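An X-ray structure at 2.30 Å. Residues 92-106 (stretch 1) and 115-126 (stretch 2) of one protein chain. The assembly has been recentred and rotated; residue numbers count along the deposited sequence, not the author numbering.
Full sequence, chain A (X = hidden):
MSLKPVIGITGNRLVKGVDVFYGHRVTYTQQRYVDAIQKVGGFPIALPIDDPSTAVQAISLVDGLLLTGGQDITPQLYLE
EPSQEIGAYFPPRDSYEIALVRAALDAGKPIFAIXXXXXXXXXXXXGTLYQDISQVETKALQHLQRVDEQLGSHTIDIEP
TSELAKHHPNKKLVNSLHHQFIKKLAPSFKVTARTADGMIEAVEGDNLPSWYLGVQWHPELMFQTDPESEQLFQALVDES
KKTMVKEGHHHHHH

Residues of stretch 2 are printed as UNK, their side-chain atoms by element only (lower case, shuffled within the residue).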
# COMPACT_ATOMS: atom_id res chain seq x y z
N PRO A 92 -20.62 -21.25 10.42
CA PRO A 92 -20.33 -22.61 9.96
C PRO A 92 -19.13 -23.28 10.64
O PRO A 92 -19.15 -24.49 10.89
CB PRO A 92 -20.14 -22.44 8.46
CG PRO A 92 -21.10 -21.32 8.14
CD PRO A 92 -20.81 -20.34 9.27
N ARG A 93 -18.09 -22.52 10.96
CA ARG A 93 -16.94 -23.12 11.63
C ARG A 93 -17.33 -23.54 13.03
O ARG A 93 -17.07 -24.66 13.46
CB ARG A 93 -15.75 -22.16 11.71
CG ARG A 93 -14.41 -22.90 11.86
CD ARG A 93 -13.64 -22.61 13.16
NE ARG A 93 -12.51 -21.72 12.92
CZ ARG A 93 -11.27 -21.90 13.37
NH1 ARG A 93 -10.94 -22.95 14.11
NH2 ARG A 93 -10.33 -21.02 13.05
N ASP A 94 -17.96 -22.61 13.75
CA ASP A 94 -18.40 -22.84 15.11
C ASP A 94 -19.29 -24.06 15.23
O ASP A 94 -19.10 -24.90 16.10
CB ASP A 94 -19.12 -21.60 15.64
CG ASP A 94 -18.20 -20.39 15.70
OD1 ASP A 94 -17.07 -20.55 16.21
OD2 ASP A 94 -18.59 -19.30 15.24
N SER A 95 -20.27 -24.16 14.32
CA SER A 95 -21.18 -25.30 14.32
C SER A 95 -20.44 -26.61 14.11
O SER A 95 -20.65 -27.59 14.83
CB SER A 95 -22.23 -25.15 13.22
OG SER A 95 -23.04 -24.01 13.46
N TYR A 96 -19.57 -26.62 13.10
CA TYR A 96 -18.79 -27.81 12.79
C TYR A 96 -17.90 -28.22 13.95
O TYR A 96 -17.88 -29.38 14.34
CB TYR A 96 -17.94 -27.59 11.53
CG TYR A 96 -17.24 -28.85 11.07
CD1 TYR A 96 -17.98 -30.01 10.80
CD2 TYR A 96 -15.85 -28.89 10.93
CE1 TYR A 96 -17.34 -31.19 10.38
CE2 TYR A 96 -15.20 -30.06 10.52
CZ TYR A 96 -15.95 -31.21 10.25
OH TYR A 96 -15.33 -32.36 9.84
N GLU A 97 -17.16 -27.26 14.51
CA GLU A 97 -16.29 -27.57 15.63
C GLU A 97 -17.11 -28.05 16.83
O GLU A 97 -16.72 -28.99 17.51
CB GLU A 97 -15.44 -26.35 16.00
CG GLU A 97 -14.49 -25.94 14.89
CD GLU A 97 -13.39 -25.00 15.35
OE1 GLU A 97 -13.66 -24.11 16.17
OE2 GLU A 97 -12.26 -25.13 14.86
N ILE A 98 -18.25 -27.41 17.08
CA ILE A 98 -19.11 -27.83 18.18
C ILE A 98 -19.37 -29.33 17.96
O ILE A 98 -19.15 -30.15 18.85
CB ILE A 98 -20.48 -27.11 18.19
CG1 ILE A 98 -20.30 -25.61 18.44
CG2 ILE A 98 -21.38 -27.72 19.26
CD1 ILE A 98 -19.75 -25.26 19.78
N ALA A 99 -19.80 -29.66 16.74
CA ALA A 99 -20.09 -31.05 16.38
C ALA A 99 -18.85 -31.93 16.56
O ALA A 99 -18.97 -33.10 16.92
CB ALA A 99 -20.58 -31.12 14.93
N LEU A 100 -17.67 -31.36 16.30
CA LEU A 100 -16.43 -32.12 16.45
C LEU A 100 -16.13 -32.47 17.91
O LEU A 100 -15.82 -33.63 18.20
CB LEU A 100 -15.22 -31.35 15.88
CG LEU A 100 -14.99 -31.23 14.36
CD1 LEU A 100 -13.74 -30.41 14.10
CD2 LEU A 100 -14.84 -32.60 13.74
N VAL A 101 -16.20 -31.50 18.82
CA VAL A 101 -15.90 -31.81 20.22
C VAL A 101 -16.89 -32.83 20.79
O VAL A 101 -16.50 -33.73 21.54
CB VAL A 101 -15.86 -30.55 21.15
CG1 VAL A 101 -15.25 -29.37 20.40
CG2 VAL A 101 -17.23 -30.23 21.68
N ARG A 102 -18.16 -32.70 20.42
CA ARG A 102 -19.17 -33.65 20.90
C ARG A 102 -18.86 -35.06 20.39
O ARG A 102 -18.91 -36.03 21.15
CB ARG A 102 -20.57 -33.19 20.45
CG ARG A 102 -21.02 -31.95 21.21
CD ARG A 102 -22.30 -31.31 20.69
NE ARG A 102 -22.64 -30.14 21.51
CZ ARG A 102 -23.66 -29.33 21.28
NH1 ARG A 102 -24.48 -29.55 20.26
NH2 ARG A 102 -23.86 -28.28 22.08
N ALA A 103 -18.52 -35.17 19.11
CA ALA A 103 -18.19 -36.46 18.53
C ALA A 103 -16.90 -37.00 19.16
O ALA A 103 -16.76 -38.20 19.36
CB ALA A 103 -18.03 -36.35 17.01
N ALA A 104 -15.96 -36.09 19.45
CA ALA A 104 -14.68 -36.46 20.06
C ALA A 104 -14.89 -36.91 21.50
O ALA A 104 -14.26 -37.85 21.98
CB ALA A 104 -13.73 -35.26 20.03
N LEU A 105 -15.79 -36.23 22.20
CA LEU A 105 -16.10 -36.59 23.57
C LEU A 105 -16.75 -37.96 23.56
O LEU A 105 -16.39 -38.84 24.35
CB LEU A 105 -17.05 -35.54 24.19
CG LEU A 105 -16.34 -34.26 24.64
CD1 LEU A 105 -17.36 -33.20 25.01
CD2 LEU A 105 -15.43 -34.59 25.82
N ASP A 106 -17.70 -38.16 22.65
CA ASP A 106 -18.40 -39.43 22.55
C ASP A 106 -17.44 -40.60 22.29
O ASP A 106 -17.73 -41.75 22.65
CB ASP A 106 -19.46 -39.38 21.44
CG ASP A 106 -20.33 -40.63 21.41
OD1 ASP A 106 -21.17 -40.75 20.49
OD2 ASP A 106 -20.17 -41.49 22.31
N UNK A 115 -6.49 -20.91 22.26
CA UNK A 115 -7.11 -19.59 22.07
C UNK A 115 -8.61 -19.75 21.83
O UNK A 115 -9.34 -20.19 22.70
s UNK A 115 -6.74 -17.08 20.87
c UNK A 115 -6.45 -18.86 20.89
N UNK A 116 -9.06 -19.36 20.64
CA UNK A 116 -10.46 -19.49 20.26
C UNK A 116 -10.98 -20.88 20.65
O UNK A 116 -12.08 -21.02 21.20
n UNK A 116 -12.69 -21.03 16.19
c UNK A 116 -11.67 -20.12 16.66
n UNK A 116 -14.35 -19.45 16.23
n UNK A 116 -14.84 -21.62 15.62
c UNK A 116 -11.82 -19.90 18.16
c UNK A 116 -13.96 -20.70 16.00
c UNK A 116 -10.57 -19.31 18.75
N UNK A 117 -10.17 -21.89 20.36
CA UNK A 117 -10.53 -23.26 20.67
C UNK A 117 -11.06 -23.52 22.07
O UNK A 117 -12.08 -24.19 22.23
N UNK A 118 -10.36 -23.01 23.08
CA UNK A 118 -10.77 -23.17 24.47
C UNK A 118 -12.10 -22.46 24.71
O UNK A 118 -12.91 -22.87 25.54
se UNK A 118 -8.83 -21.56 27.97
c UNK A 118 -9.83 -19.88 27.78
c UNK A 118 -9.69 -22.58 25.39
c UNK A 118 -9.99 -22.70 26.88
N UNK A 119 -12.33 -21.37 23.98
CA UNK A 119 -13.58 -20.65 24.13
C UNK A 119 -14.70 -21.36 23.39
O UNK A 119 -15.87 -21.29 23.79
c UNK A 119 -12.41 -16.96 24.05
c UNK A 119 -13.42 -19.22 23.61
o UNK A 119 -11.65 -16.17 24.62
n UNK A 119 -13.23 -16.58 23.08
c UNK A 119 -12.44 -18.41 24.43
N UNK A 120 -14.36 -22.06 22.31
CA UNK A 120 -15.38 -22.79 21.57
C UNK A 120 -15.86 -23.98 22.41
O UNK A 120 -17.04 -24.31 22.44
c UNK A 120 -15.90 -24.02 19.43
c UNK A 120 -14.84 -23.26 20.23
c UNK A 120 -15.84 -23.59 18.00
c UNK A 120 -15.69 -25.53 19.57
N UNK A 121 -14.94 -24.62 23.11
CA UNK A 121 -15.31 -25.75 23.96
C UNK A 121 -16.27 -25.23 25.05
O UNK A 121 -17.36 -25.77 25.23
c UNK A 121 -13.26 -27.08 23.52
c UNK A 121 -14.42 -27.34 25.71
c UNK A 121 -14.05 -26.37 24.59
N UNK A 122 -15.87 -24.18 25.74
CA UNK A 122 -16.70 -23.60 26.80
C UNK A 122 -18.14 -23.34 26.30
O UNK A 122 -19.11 -23.72 26.96
c UNK A 122 -16.04 -22.31 27.31
o UNK A 122 -17.37 -20.78 28.60
c UNK A 122 -16.67 -21.81 28.60
n UNK A 122 -16.44 -22.53 29.69
N UNK A 123 -18.26 -22.71 25.14
CA UNK A 123 -19.56 -22.41 24.55
C UNK A 123 -20.31 -23.70 24.21
O UNK A 123 -21.48 -23.85 24.55
c UNK A 123 -20.78 -21.39 22.58
c UNK A 123 -18.81 -20.20 23.60
c UNK A 123 -19.41 -21.56 23.26
N UNK A 124 -19.64 -24.61 23.52
CA UNK A 124 -20.26 -25.87 23.11
C UNK A 124 -20.97 -26.58 24.26
O UNK A 124 -22.03 -27.16 24.06
c UNK A 124 -19.21 -26.80 22.53
N UNK A 125 -20.39 -26.51 25.45
CA UNK A 125 -20.96 -27.17 26.62
C UNK A 125 -21.81 -26.29 27.55
O UNK A 125 -22.11 -26.68 28.68
c UNK A 125 -20.36 -30.23 26.87
c UNK A 125 -18.76 -28.99 25.44
c UNK A 125 -19.27 -29.18 26.86
c UNK A 125 -19.84 -27.86 27.42
N UNK A 126 -22.18 -25.10 27.10
CA UNK A 126 -23.04 -24.24 27.90
C UNK A 126 -22.46 -23.04 28.62
O UNK A 126 -23.14 -22.46 29.46

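Position 115 carries one carbon and then one sulfur, and its side chain is out of reach of stretch 1; a single carbon ending in sulfur is Cys115, at the N-cap position of the helix that follows.

Position 116 has three carbons, a nitrogen, and a carbon bearing two more nitrogens. This guanidinium identifies Arg116. Its NH2 lies 2.5 Å from Asp94 OD1 and 2.8 Å from Glu97 OE1, both hydrogen bonds within salt bridges; the carboxylate oxygens approach the edge of the group, near its plane, where its N-H bonds point. Position 117 has no side-chain atoms and is Gly117.

Position 118 is an unbranched chain of two carbons, selenium and a carbon, out of reach of stretch 1: selenomethionine, Met118. At 119, three carbons lead to one oxygen and one nitrogen on the third, the terminal amide of Gln119, also out of reach.

Position 120 shows four carbons forked at the second, hence Leu120. Its side chain enters a hole formed by Asp94, Glu97, Ile98 and Val101; CG is 4.1 Å from Ile98 CD1, and CD2 is 4.0 Å from Val101 CG1. Position 121 has one carbon carrying two others, the beta-branched pattern of Val121. Its CA-to-CB bond points away, yet CG2 comes within 4.4 Å of Val101 CG1.

Position 122 has two carbons, the second carrying oxygen and nitrogen, and makes no contact: Asn122, one carbon shorter than Gln119. Position 123 repeats the three-carbon beta-branched pattern and is Val123, which makes no contact with stretch 1.

Position 124 has a single carbon, so it is Ala124. Its CB points toward stretch 1, 3.2 Å from Ile98 CD1 and 4.1 Å from Val101 CG2. The small residue accompanies a close backbone approach, with Ala124 CA 5.4 Å from Ile98 CA. Position 125 has four carbons forked at the second: Leu125, whose CD2 is 4.2 Å from Val101 CG2. Position 126 lacks a side chain and is Gly126; with phi/psi of 105/11, a CB would jam against the preceding carbonyl oxygen.

The helices cross at -74°, with axes 9.7 Å apart at closest approach, burying 529 Å² in total. Arg116 anchors one end electrostatically, while Arg93 NH1 lies 3.3 Å from Arg116 NE, a like-charge approach accompanied by a salt bridge from Arg93 NH1 to Glu97 OE2 at 2.7 Å. Apolar packing through Leu120 and Ala124 follows, and Arg102 NH2 donates to Ala124 O at 2.9 Å and 160°, near the helix's C-terminal end.

Stretch 2 (115-126) CRGMQLVNVALG
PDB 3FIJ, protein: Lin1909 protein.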